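Local coordinates for protein Dye type peroxidase A (PDB 6GZW) that probably uses a bound haem to reduce hydrogen peroxide while oxidising dyes and other substrates, as a member of the dye-decolourising peroxidase family, at residues P110-S113 and S114-L117; A132-A135 and L136-F139; G309-A312 and D313-D317. All coordinates share one frame; numbering follows the deposited sequence.

Contact 1: P110-S113 and S114-L117; sequences PDFS and SDHL
Asp115 folds back over the turn it closes and lays its carboxylate against Phe112. Its CB starts 3.3 Å from the carbonyl oxygen O of Phe112, and CG stands beside its own backbone N, anti to the carbonyl carbon (chi1 -81°), which swings the two oxygens back toward the incoming chain. OD1 goes to the aromatic side: it sits near the plane of the Phe112 ring, at its edge, 3.6 Å from CD2 of Phe112, with ring and carboxylate planes 76° apart. The same oxygen forms a salt bridge with Arg224. OD2 faces the preceding backbone, though its direct bond from the backbone N of Phe112 is weak, 3.3 Å long and bent to 135°. Two waters do more for it. One donates to both OD2 of Asp115 and the carbonyl O of Pro110; the other donates to OD2 of Asp115 at 2.6 Å and also to OD1 of Asp111, linking two carboxylates that would otherwise probably repel.

The backbone here is a type I beta turn from Phe112 to Asp115, closed by Asp115 N donating to Phe112 O at 3.0 Å. It belongs to the long loop between helix 90-95 and strand 126-132, and it brings the Phe112 side chain to about 7 Å from the haem. Pro110 CB lies over one face of that ring, offset toward the rim. At the corner, the hydroxyls of Ser113 and Ser114 each bond one carboxylate oxygen of Asp341, on helix 333-343.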
loop_
_atom_site.group_PDB
_atom_site.type_symbol
_atom_site.label_atom_id
_atom_site.label_comp_id
_atom_site.label_asym_id
_atom_site.label_seq_id
_atom_site.Cartn_x
_atom_site.Cartn_y
_atom_site.Cartn_z
ATOM N N PRO A 110 -24.282 16.430 -9.181
ATOM C CA PRO A 110 -24.198 17.113 -10.476
ATOM C C PRO A 110 -23.155 16.502 -11.411
ATOM O O PRO A 110 -22.172 15.906 -10.958
ATOM C CB PRO A 110 -23.784 18.538 -10.098
ATOM C CG PRO A 110 -24.262 18.711 -8.690
ATOM C CD PRO A 110 -24.122 17.364 -8.048
ATOM N N ASP A 111 -23.376 16.631 -12.711
ATOM C CA ASP A 111 -22.339 16.354 -13.673
ATOM C C ASP A 111 -21.520 17.624 -13.764
ATOM O O ASP A 111 -21.878 18.543 -14.487
ATOM C CB ASP A 111 -22.930 15.925 -15.027
ATOM C CG ASP A 111 -23.700 14.611 -14.929
ATOM O OD1 ASP A 111 -23.077 13.543 -14.728
ATOM O OD2 ASP A 111 -24.947 14.640 -15.020
ATOM N N PHE A 112 -20.444 17.707 -12.981
ATOM C CA PHE A 112 -19.591 18.901 -12.965
ATOM C C PHE A 112 -18.824 19.007 -14.262
ATOM O O PHE A 112 -18.421 17.982 -14.821
ATOM C CB PHE A 112 -18.615 18.872 -11.786
ATOM C CG PHE A 112 -19.283 18.768 -10.454
ATOM C CD1 PHE A 112 -19.794 19.899 -9.828
ATOM C CD2 PHE A 112 -19.441 17.531 -9.828
ATOM C CE1 PHE A 112 -20.416 19.795 -8.586
ATOM C CE2 PHE A 112 -20.045 17.433 -8.588
ATOM C CZ PHE A 112 -20.555 18.575 -7.976
ATOM N N SER A 113 -18.604 20.232 -14.740
ATOM C CA SER A 113 -17.878 20.432 -15.982
ATOM C C SER A 113 -16.475 19.777 -15.959
ATOM O O SER A 113 -16.002 19.291 -16.979
ATOM C CB SER A 113 -17.786 21.938 -16.330
ATOM O OG SER A 113 -16.787 22.590 -15.550
ATOM N N SER A 114 -15.832 19.760 -14.793
ATOM C CA SER A 114 -14.487 19.177 -14.650
ATOM C C SER A 114 -14.500 17.643 -14.455
ATOM O O SER A 114 -13.432 17.051 -14.333
ATOM C CB SER A 114 -13.733 19.856 -13.488
ATOM O OG SER A 114 -14.411 19.701 -12.235
ATOM N N ASP A 115 -15.664 16.997 -14.416
ATOM C CA ASP A 115 -15.697 15.525 -14.222
ATOM C C ASP A 115 -15.044 14.777 -15.382
ATOM O O ASP A 115 -15.248 15.123 -16.546
ATOM C CB ASP A 115 -17.135 15.015 -14.139
ATOM C CG ASP A 115 -17.768 15.184 -12.779
ATOM O OD1 ASP A 115 -17.098 15.629 -11.827
ATOM O OD2 ASP A 115 -18.964 14.812 -12.674
ATOM N N HIS A 116 -14.316 13.713 -15.061
ATOM C CA HIS A 116 -13.809 12.756 -16.041
ATOM C C HIS A 116 -13.969 11.355 -15.463
ATOM O O HIS A 116 -13.009 10.593 -15.340
ATOM C CB HIS A 116 -12.361 13.085 -16.390
ATOM C CG HIS A 116 -12.193 14.453 -16.981
ATOM N ND1 HIS A 116 -11.790 15.552 -16.242
ATOM C CD2 HIS A 116 -12.424 14.908 -18.235
ATOM C CE1 HIS A 116 -11.742 16.615 -17.029
ATOM N NE2 HIS A 116 -12.120 16.248 -18.244
ATOM N N LEU A 117 -15.212 11.043 -15.107
ATOM C CA LEU A 117 -15.517 9.873 -14.317
ATOM C C LEU A 117 -15.524 8.585 -15.114
ATOM O O LEU A 117 -16.082 8.533 -16.210
ATOM C CB LEU A 117 -16.866 10.040 -13.605
ATOM C CG LEU A 117 -17.038 11.289 -12.731
ATOM C CD1 LEU A 117 -18.427 11.275 -12.107
ATOM C CD2 LEU A 117 -15.947 11.390 -11.664
HETATM O O HOH W 1 -20.176 14.120 -10.289
HETATM O O HOH W 2 -20.068 13.551 -14.683
#

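Contact 2: A132-A135 and L136-F139; sequences ADDA and LVAF
Asp134 caps helix 135-149 by taking the backbone N-H groups of Leu136 and Val137, which have no preceding turn to bond. This is an N-cap at the point where strand 126-132 gives way to the helix, within the antiparallel sheet and flanking helices of the ferredoxin-like fold.

Among the capping bonds, OD2 of Asp134 serves two donors. Val137 N meets its anti lone pair at 3.0 Å in a nearly straight bond (163°), whereas Leu136 N, equally distant, comes in at a poor 121° and is held weakly. With CG anti to the backbone N (chi1 -178°), the carboxylate of Asp134 extends over the helix end instead of turning away. OD1 meanwhile accepts from Ser165 N of the second subunit, so the cap is shared with the dimer interface. The helix end probably favours the charged form of this buried acid. Shortened to an alanine, this position would probably leave Val137 N without its cap and Ser165 N of the second subunit without its partner.

The regular backbone bonds follow: Ala138 N donates to Asp134 O, and Phe139 N to Ala135 O.

An aromatic contact crosses the subunit interface, where the ring of Phe139 meets His307 of the second subunit edge-to-face.

Apolar contacts fill in around these. CG2 of Val137 lies alongside the capping side chain, 3.9 Å from CB of Asp134. On the strand side, the methyl CB of Ala132 touches the other Val137 branch, CG1, at 4.0 Å and stands 4.2 Å from CB of Ala138.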
loop_
_atom_site.group_PDB
_atom_site.type_symbol
_atom_site.label_atom_id
_atom_site.label_comp_id
_atom_site.label_asym_id
_atom_site.label_seq_id
_atom_site.Cartn_x
_atom_site.Cartn_y
_atom_site.Cartn_z
ATOM N N ALA A 132 -6.833 0.307 8.475
ATOM C CA ALA A 132 -6.052 -0.124 9.612
ATOM C C ALA A 132 -4.643 0.385 9.481
ATOM O O ALA A 132 -4.232 0.834 8.400
ATOM C CB ALA A 132 -6.051 -1.664 9.720
ATOM N N ASP A 133 -3.887 0.280 10.553
ATOM C CA ASP A 133 -2.477 0.682 10.522
ATOM C C ASP A 133 -1.504 -0.437 10.161
ATOM O O ASP A 133 -0.302 -0.175 10.077
ATOM C CB ASP A 133 -2.125 1.299 11.872
ATOM C CG ASP A 133 -2.719 2.687 12.051
ATOM O OD1 ASP A 133 -2.703 3.501 11.081
ATOM O OD2 ASP A 133 -3.175 2.986 13.169
ATOM N N ASP A 134 -2.004 -1.661 10.014
ATOM C CA ASP A 134 -1.218 -2.787 9.498
ATOM C C ASP A 134 -1.828 -3.299 8.200
ATOM O O ASP A 134 -3.041 -3.521 8.099
ATOM C CB ASP A 134 -1.143 -3.918 10.520
ATOM C CG ASP A 134 -0.303 -5.048 10.025
ATOM O OD1 ASP A 134 0.917 -4.864 10.067
ATOM O OD2 ASP A 134 -0.844 -6.095 9.569
ATOM N N ALA A 135 -0.978 -3.557 7.214
ATOM C CA ALA A 135 -1.451 -3.946 5.884
ATOM C C ALA A 135 -2.004 -5.374 5.853
ATOM O O ALA A 135 -2.867 -5.664 5.041
ATOM C CB ALA A 135 -0.353 -3.763 4.818
ATOM N N LEU A 136 -1.465 -6.276 6.668
ATOM C CA LEU A 136 -1.997 -7.642 6.727
ATOM C C LEU A 136 -3.364 -7.655 7.384
ATOM O O LEU A 136 -4.304 -8.283 6.863
ATOM C CB LEU A 136 -1.042 -8.623 7.425
ATOM C CG LEU A 136 0.361 -8.754 6.812
ATOM C CD1 LEU A 136 1.096 -9.911 7.468
ATOM C CD2 LEU A 136 0.331 -8.889 5.299
ATOM N N VAL A 137 -3.503 -6.908 8.482
ATOM C CA VAL A 137 -4.823 -6.731 9.107
ATOM C C VAL A 137 -5.802 -6.166 8.102
ATOM O O VAL A 137 -6.940 -6.635 7.977
ATOM C CB VAL A 137 -4.749 -5.829 10.373
ATOM C CG1 VAL A 137 -6.133 -5.492 10.890
ATOM C CG2 VAL A 137 -3.907 -6.497 11.455
ATOM N N ALA A 138 -5.396 -5.121 7.371
ATOM C CA ALA A 138 -6.298 -4.545 6.423
ATOM C C ALA A 138 -6.702 -5.510 5.297
ATOM O O ALA A 138 -7.868 -5.599 4.935
ATOM C CB ALA A 138 -5.687 -3.281 5.823
ATOM N N PHE A 139 -5.717 -6.187 4.720
ATOM C CA PHE A 139 -5.996 -7.113 3.619
ATOM C C PHE A 139 -6.917 -8.255 4.071
ATOM O O PHE A 139 -7.897 -8.608 3.414
ATOM C CB PHE A 139 -4.742 -7.713 3.029
ATOM C CG PHE A 139 -5.044 -8.618 1.872
ATOM C CD1 PHE A 139 -5.308 -8.091 0.621
ATOM C CD2 PHE A 139 -5.209 -9.992 2.064
ATOM C CE1 PHE A 139 -5.707 -8.901 -0.438
ATOM C CE2 PHE A 139 -5.604 -10.800 1.014
ATOM C CZ PHE A 139 -5.826 -10.280 -0.245
#

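Contact 3: G309-A312 and D313-D317; sequences GFDA and DGVPD
Asp311 OD1 gathers two backbone N-H groups, one within the turn and one just beyond it. Val315 N reaches it at 3.0 Å in a nearly straight bond (165°), approaching from above the carboxylate plane, and Asp313 N adds a weak, bent one. What makes this possible is the first torsion, which places CG between the backbone N and the carbonyl carbon (chi1 74°) and curls the carboxylate over its own turn. The turn itself, type I from Asp311 to Gly314, is closed by Gly314 N donating to Asp311 O at 2.9 Å.

Beyond it the two strands pair. Asp311 N donates to Val315 O, and Asp317 N to Gly309 O at 2.7 Å. Between these bonds, Phe310 and Pro316 form an antiparallel non-hydrogen-bonded pair; the pairing with strand 300-310 needs no N-H from Pro316, which suits a proline. CA-H...O contacts from Phe310 CA and Pro316 CA supplement the ladder.

Outward lie the side chains. Water bridges OD2 of Asp311 and OD2 of Asp313, two carboxylate oxygens 4.4 Å apart, and probably eases the repulsion between them. CB of Val315 sits against the Asp311 carboxylate, 3.6 Å from OD1 of Asp311. Phe310 lays CE2 3.7 Å from CB of Pro316, while Gly314 O comes to the edge of the ring near its plane, 3.4 Å from CD2 of Phe310. The second subunit meets this tip as well: its Arg154 bonds Ala312 O, and its Gln158 packs on Phe310. Farther along, OD2 of Asp317 pairs with Arg225 on strand 219-228. Joining strands 300-310 and 316-326 at one side of the sheet, the whole is a 3:5 beta hairpin with a type I turn and G1 bulge, Gly314 holding the bulge position at positive phi (88°).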
loop_
_atom_site.group_PDB
_atom_site.type_symbol
_atom_site.label_atom_id
_atom_site.label_comp_id
_atom_site.label_asym_id
_atom_site.label_seq_id
_atom_site.Cartn_x
_atom_site.Cartn_y
_atom_site.Cartn_z
ATOM N N GLY A 309 0.576 2.879 -9.914
ATOM C CA GLY A 309 1.611 2.577 -10.909
ATOM C C GLY A 309 1.615 3.663 -11.944
ATOM O O GLY A 309 1.072 4.785 -11.731
ATOM N N PHE A 310 2.258 3.361 -13.064
ATOM C CA PHE A 310 2.479 4.291 -14.149
ATOM C C PHE A 310 1.861 3.741 -15.429
ATOM O O PHE A 310 1.929 2.529 -15.674
ATOM C CB PHE A 310 3.977 4.462 -14.353
ATOM C CG PHE A 310 4.659 5.239 -13.242
ATOM C CD1 PHE A 310 5.101 4.588 -12.074
ATOM C CD2 PHE A 310 4.833 6.623 -13.343
ATOM C CE1 PHE A 310 5.744 5.297 -11.067
ATOM C CE2 PHE A 310 5.454 7.327 -12.314
ATOM C CZ PHE A 310 5.906 6.665 -11.186
ATOM N N ASP A 311 1.284 4.624 -16.251
ATOM C CA ASP A 311 0.782 4.196 -17.551
ATOM C C ASP A 311 1.956 3.991 -18.519
ATOM O O ASP A 311 3.115 4.284 -18.194
ATOM C CB ASP A 311 -0.370 5.102 -18.100
ATOM C CG ASP A 311 0.071 6.454 -18.614
ATOM O OD1 ASP A 311 1.256 6.722 -18.756
ATOM O OD2 ASP A 311 -0.844 7.271 -18.934
ATOM N N ALA A 312 1.649 3.488 -19.707
ATOM C CA ALA A 312 2.669 3.216 -20.719
ATOM C C ALA A 312 3.488 4.447 -21.084
ATOM O O ALA A 312 4.635 4.348 -21.510
ATOM C CB ALA A 312 2.017 2.618 -21.961
ATOM N N ASP A 313 2.920 5.634 -20.898
ATOM C CA ASP A 313 3.627 6.867 -21.193
ATOM C C ASP A 313 4.369 7.500 -20.005
ATOM O O ASP A 313 4.905 8.591 -20.136
ATOM C CB ASP A 313 2.627 7.875 -21.808
ATOM C CG ASP A 313 1.902 7.299 -23.033
ATOM O OD1 ASP A 313 2.603 6.703 -23.899
ATOM O OD2 ASP A 313 0.655 7.385 -23.106
ATOM N N GLY A 314 4.428 6.830 -18.850
ATOM C CA GLY A 314 5.143 7.384 -17.678
ATOM C C GLY A 314 4.355 8.286 -16.742
ATOM O O GLY A 314 4.941 8.926 -15.878
ATOM N N VAL A 315 3.029 8.319 -16.876
ATOM C CA VAL A 315 2.199 9.213 -16.069
ATOM C C VAL A 315 1.780 8.442 -14.828
ATOM O O VAL A 315 1.248 7.325 -14.947
ATOM C CB VAL A 315 0.944 9.694 -16.835
ATOM C CG1 VAL A 315 0.127 10.641 -15.972
ATOM C CG2 VAL A 315 1.365 10.404 -18.117
ATOM N N PRO A 316 1.985 9.019 -13.639
ATOM C CA PRO A 316 1.595 8.234 -12.450
ATOM C C PRO A 316 0.101 8.233 -12.215
ATOM O O PRO A 316 -0.547 9.287 -12.229
ATOM C CB PRO A 316 2.331 8.936 -11.307
ATOM C CG PRO A 316 2.488 10.349 -11.768
ATOM C CD PRO A 316 2.669 10.273 -13.261
ATOM N N ASP A 317 -0.448 7.052 -11.971
ATOM C CA ASP A 317 -1.848 6.938 -11.547
ATOM C C ASP A 317 -1.896 7.089 -10.037
ATOM O O ASP A 317 -2.030 6.117 -9.290
ATOM C CB ASP A 317 -2.460 5.617 -12.007
ATOM C CG ASP A 317 -3.952 5.571 -11.762
ATOM O OD1 ASP A 317 -4.547 6.638 -11.536
ATOM O OD2 ASP A 317 -4.525 4.494 -11.790
HETATM O O HOH W 3 -0.577 8.875 -21.049
#

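How the contacts relate
From the N terminus the three contacts come in series, none nested in or crossing another. Contact 1 closes a turn in the loop between helix 90-95 and strand 126-132, tying it to helix 333-343 near the haem. Contact 2 follows where that strand ends and helix 135-149 begins, and contact 3 comes much later, turning strand 300-310 back into strand 316-326. Contacts 1 and 2 lie on opposite sides of the chain's centre, their own centres about 33 Å apart. Contacts 2 and 3 belong to the N-terminal and C-terminal parts of the Dyp-type peroxidase, do not touch each other, and both meet the second subunit.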